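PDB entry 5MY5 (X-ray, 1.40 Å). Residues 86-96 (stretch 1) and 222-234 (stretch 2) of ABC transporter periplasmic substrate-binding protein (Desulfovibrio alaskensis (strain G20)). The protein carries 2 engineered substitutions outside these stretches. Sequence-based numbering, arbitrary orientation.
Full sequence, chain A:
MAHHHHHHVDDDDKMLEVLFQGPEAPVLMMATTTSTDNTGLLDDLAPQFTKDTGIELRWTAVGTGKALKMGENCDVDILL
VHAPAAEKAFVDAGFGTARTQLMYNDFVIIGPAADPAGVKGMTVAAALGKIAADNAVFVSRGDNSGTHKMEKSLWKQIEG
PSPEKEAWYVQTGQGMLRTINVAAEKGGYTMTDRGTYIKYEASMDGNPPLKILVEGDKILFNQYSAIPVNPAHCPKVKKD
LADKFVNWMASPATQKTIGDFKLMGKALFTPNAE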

# COMPACT_ATOMS: atom_id res chain seq x y z
N ALA A 86 12.19 1.80 -5.86
CA ALA A 86 12.66 0.49 -6.28
C ALA A 86 12.16 0.19 -7.71
O ALA A 86 12.85 -0.44 -8.47
CB ALA A 86 12.14 -0.51 -5.35
N GLU A 87 10.93 0.63 -8.01
CA GLU A 87 10.43 0.43 -9.35
C GLU A 87 11.27 1.15 -10.45
O GLU A 87 11.60 0.61 -11.51
CB GLU A 87 8.99 0.86 -9.48
CG GLU A 87 8.01 0.05 -8.64
CD GLU A 87 6.64 0.72 -8.64
OE1 GLU A 87 6.32 1.28 -9.72
OE2 GLU A 87 5.85 0.67 -7.67
N LYS A 88 11.64 2.39 -10.12
CA LYS A 88 12.51 3.17 -11.03
C LYS A 88 13.90 2.49 -11.25
O LYS A 88 14.40 2.35 -12.38
CB LYS A 88 12.66 4.62 -10.59
CG LYS A 88 11.43 5.44 -10.70
CD LYS A 88 11.62 6.72 -9.91
CE LYS A 88 10.39 7.60 -10.02
NZ LYS A 88 10.35 8.51 -8.84
N ALA A 89 14.47 1.99 -10.16
CA ALA A 89 15.70 1.18 -10.28
C ALA A 89 15.56 -0.08 -11.10
O ALA A 89 16.45 -0.41 -11.92
CB ALA A 89 16.24 0.83 -8.92
N PHE A 90 14.37 -0.74 -11.02
CA PHE A 90 14.11 -1.91 -11.82
C PHE A 90 14.08 -1.63 -13.31
O PHE A 90 14.58 -2.34 -14.13
CB PHE A 90 12.79 -2.56 -11.30
CG PHE A 90 12.44 -3.86 -11.91
CD1 PHE A 90 12.87 -5.07 -11.41
CD2 PHE A 90 11.52 -3.89 -13.02
CE1 PHE A 90 12.48 -6.26 -11.98
CE2 PHE A 90 11.15 -5.08 -13.56
CZ PHE A 90 11.59 -6.23 -13.06
N VAL A 91 13.38 -0.54 -13.62
CA VAL A 91 13.27 -0.10 -15.02
C VAL A 91 14.70 0.33 -15.51
O VAL A 91 15.11 -0.02 -16.62
CB VAL A 91 12.21 1.00 -15.15
CG1 VAL A 91 12.21 1.66 -16.52
CG2 VAL A 91 10.81 0.40 -14.90
N ASP A 92 15.40 1.08 -14.66
CA ASP A 92 16.78 1.58 -15.04
C ASP A 92 17.75 0.44 -15.27
O ASP A 92 18.63 0.52 -16.16
CB ASP A 92 17.33 2.53 -13.98
CG ASP A 92 16.59 3.85 -13.95
OD1 ASP A 92 15.83 4.06 -14.90
OD2 ASP A 92 16.74 4.60 -12.93
N ALA A 93 17.63 -0.63 -14.53
CA ALA A 93 18.41 -1.85 -14.74
C ALA A 93 18.18 -2.55 -16.03
O ALA A 93 18.96 -3.45 -16.40
CB ALA A 93 18.15 -2.81 -13.57
N GLY A 94 17.03 -2.26 -16.68
CA GLY A 94 16.64 -2.90 -17.91
C GLY A 94 15.81 -4.13 -17.63
O GLY A 94 15.55 -4.89 -18.53
N PHE A 95 15.41 -4.30 -16.35
CA PHE A 95 14.64 -5.53 -16.01
C PHE A 95 13.13 -5.36 -16.34
O PHE A 95 12.50 -6.34 -16.61
CB PHE A 95 14.75 -5.87 -14.55
CG PHE A 95 16.16 -6.05 -14.01
CD1 PHE A 95 17.16 -6.51 -14.82
CD2 PHE A 95 16.44 -5.76 -12.66
CE1 PHE A 95 18.47 -6.69 -14.30
CE2 PHE A 95 17.73 -5.91 -12.13
CZ PHE A 95 18.74 -6.35 -12.99
N GLY A 96 12.69 -4.13 -16.41
CA GLY A 96 11.29 -3.75 -16.80
C GLY A 96 11.29 -2.74 -17.90
O GLY A 96 12.28 -2.04 -18.08
N ASN A 222 -0.38 5.49 -1.50
CA ASN A 222 0.39 4.29 -1.80
C ASN A 222 0.16 3.99 -3.27
O ASN A 222 -0.75 3.19 -3.59
CB ASN A 222 -0.02 3.18 -0.87
CG ASN A 222 0.88 1.91 -0.97
OD1 ASN A 222 2.10 2.05 -1.05
ND2 ASN A 222 0.27 0.71 -0.96
N GLN A 223 0.99 4.56 -4.12
CA GLN A 223 0.82 4.52 -5.58
C GLN A 223 1.19 3.07 -6.08
O GLN A 223 2.30 2.59 -5.89
CB GLN A 223 1.68 5.49 -6.30
CG GLN A 223 1.45 5.50 -7.79
CD GLN A 223 0.06 5.94 -8.17
OE1 GLN A 223 -0.40 7.04 -7.77
NE2 GLN A 223 -0.63 5.15 -8.97
N TYR A 224 0.23 2.44 -6.81
CA TYR A 224 0.49 1.23 -7.56
C TYR A 224 0.86 1.48 -9.00
O TYR A 224 0.20 2.36 -9.67
CB TYR A 224 -0.76 0.37 -7.62
CG TYR A 224 -0.90 -0.47 -6.45
CD1 TYR A 224 -1.36 0.06 -5.25
CD2 TYR A 224 -0.56 -1.80 -6.49
CE1 TYR A 224 -1.49 -0.74 -4.11
CE2 TYR A 224 -0.67 -2.61 -5.39
CZ TYR A 224 -1.16 -2.09 -4.18
OH TYR A 224 -1.27 -2.91 -3.10
N SER A 225 1.82 0.69 -9.50
CA SER A 225 2.15 0.66 -10.92
C SER A 225 2.27 -0.77 -11.41
O SER A 225 2.69 -1.66 -10.66
CB SER A 225 3.43 1.39 -11.17
OG SER A 225 3.29 2.72 -10.71
N ALA A 226 1.98 -0.94 -12.70
CA ALA A 226 2.31 -2.18 -13.37
C ALA A 226 3.57 -2.00 -14.16
O ALA A 226 3.81 -0.89 -14.74
CB ALA A 226 1.18 -2.65 -14.31
N ILE A 227 4.39 -3.05 -14.20
CA ILE A 227 5.66 -2.99 -14.98
C ILE A 227 5.84 -4.31 -15.68
O ILE A 227 6.15 -5.33 -15.09
CB ILE A 227 6.86 -2.82 -14.00
CG1 ILE A 227 6.68 -1.59 -13.12
CG2 ILE A 227 8.13 -2.66 -14.82
CD1 ILE A 227 7.63 -1.51 -11.90
N PRO A 228 5.69 -4.30 -17.03
CA PRO A 228 6.05 -5.45 -17.85
C PRO A 228 7.55 -5.78 -17.69
O PRO A 228 8.35 -4.84 -17.75
CB PRO A 228 5.70 -5.02 -19.27
CG PRO A 228 4.60 -4.00 -19.08
CD PRO A 228 5.07 -3.23 -17.82
N VAL A 229 7.84 -7.03 -17.57
CA VAL A 229 9.28 -7.49 -17.54
C VAL A 229 9.77 -7.30 -18.98
O VAL A 229 9.10 -7.52 -19.93
CB VAL A 229 9.34 -8.90 -17.02
CG1 VAL A 229 10.76 -9.53 -17.20
CG2 VAL A 229 8.98 -8.96 -15.57
N ASN A 230 11.01 -6.84 -19.11
CA ASN A 230 11.59 -6.42 -20.41
C ASN A 230 12.11 -7.61 -21.19
O ASN A 230 12.93 -8.36 -20.68
CB ASN A 230 12.72 -5.43 -20.13
CG ASN A 230 13.12 -4.70 -21.36
OD1 ASN A 230 13.05 -5.21 -22.46
ND2 ASN A 230 13.57 -3.47 -21.17
N PRO A 231 11.61 -7.84 -22.40
CA PRO A 231 12.06 -8.97 -23.25
C PRO A 231 13.56 -8.94 -23.61
O PRO A 231 14.17 -9.98 -23.89
CB PRO A 231 11.18 -8.84 -24.52
CG PRO A 231 10.16 -7.88 -24.19
CD PRO A 231 10.52 -7.07 -23.03
N ALA A 232 14.16 -7.79 -23.49
CA ALA A 232 15.63 -7.69 -23.64
C ALA A 232 16.37 -8.34 -22.53
O ALA A 232 17.52 -8.79 -22.73
CB ALA A 232 16.01 -6.25 -23.76
N HIS A 233 15.77 -8.41 -21.36
CA HIS A 233 16.36 -9.13 -20.21
C HIS A 233 15.86 -10.57 -20.13
O HIS A 233 16.62 -11.49 -19.76
CB HIS A 233 16.03 -8.37 -18.90
CG HIS A 233 16.68 -8.94 -17.68
ND1 HIS A 233 18.04 -8.92 -17.48
CD2 HIS A 233 16.14 -9.61 -16.63
CE1 HIS A 233 18.31 -9.49 -16.31
NE2 HIS A 233 17.17 -9.94 -15.78
N CYS A 234 14.59 -10.80 -20.50
CA CYS A 234 13.98 -12.15 -20.40
C CYS A 234 13.35 -12.43 -21.74
O CYS A 234 12.20 -12.07 -22.00
CB CYS A 234 12.90 -12.10 -19.31
SG CYS A 234 13.47 -11.62 -17.68
O HOH W 1 4.16 2.69 -8.06
O HOH W 2 14.42 -0.91 -19.32

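The one direct hydrogen bond across this contact is made by backbone alone: Asn 230 N donates to Phe 95 O at 3.0 Å, nearly straight at 170°. It belongs to a single bridge pairing Gly 96 with Val 229, and two CA-H...O contacts follow it along the bridge: Val 229 CA to the same Phe 95 O at 3.5 Å, then Gly 96 CA to Pro 228 O at 3.3 Å. Two glycines fit here for different reasons. Gly 94, the first residue to leave helical phi/psi after the helix, has positive phi in a Schellman motif, where a CB would jam against the preceding carbonyl; Gly 96 is extended, where a CB would clash with Ile 227 CG2 at 2.6 Å.

Apolar packing centres on Ile 227, which points toward the helix. Its CG2 meets Phe 90 CD2 at 4.0 Å and Val 91 CG2 at 4.1 Å, while its CD1 lies 3.6 Å from Glu 87 CG, so the acid's aliphatic part also serves as packing surface.

The aromatic pair is oblique: the ring centroids of Phe 95 and His 233 are 4.6 Å apart with planes at 48°, and Phe 95 CE1 lies over one histidine face.

Water completes the polar contacts. Water 1 donates to Glu 87 OE2 (2.7 Å) and Gln 223 O (2.9 Å) and accepts from Ser 225 OG (2.8 Å), linking buried carboxylate to strand.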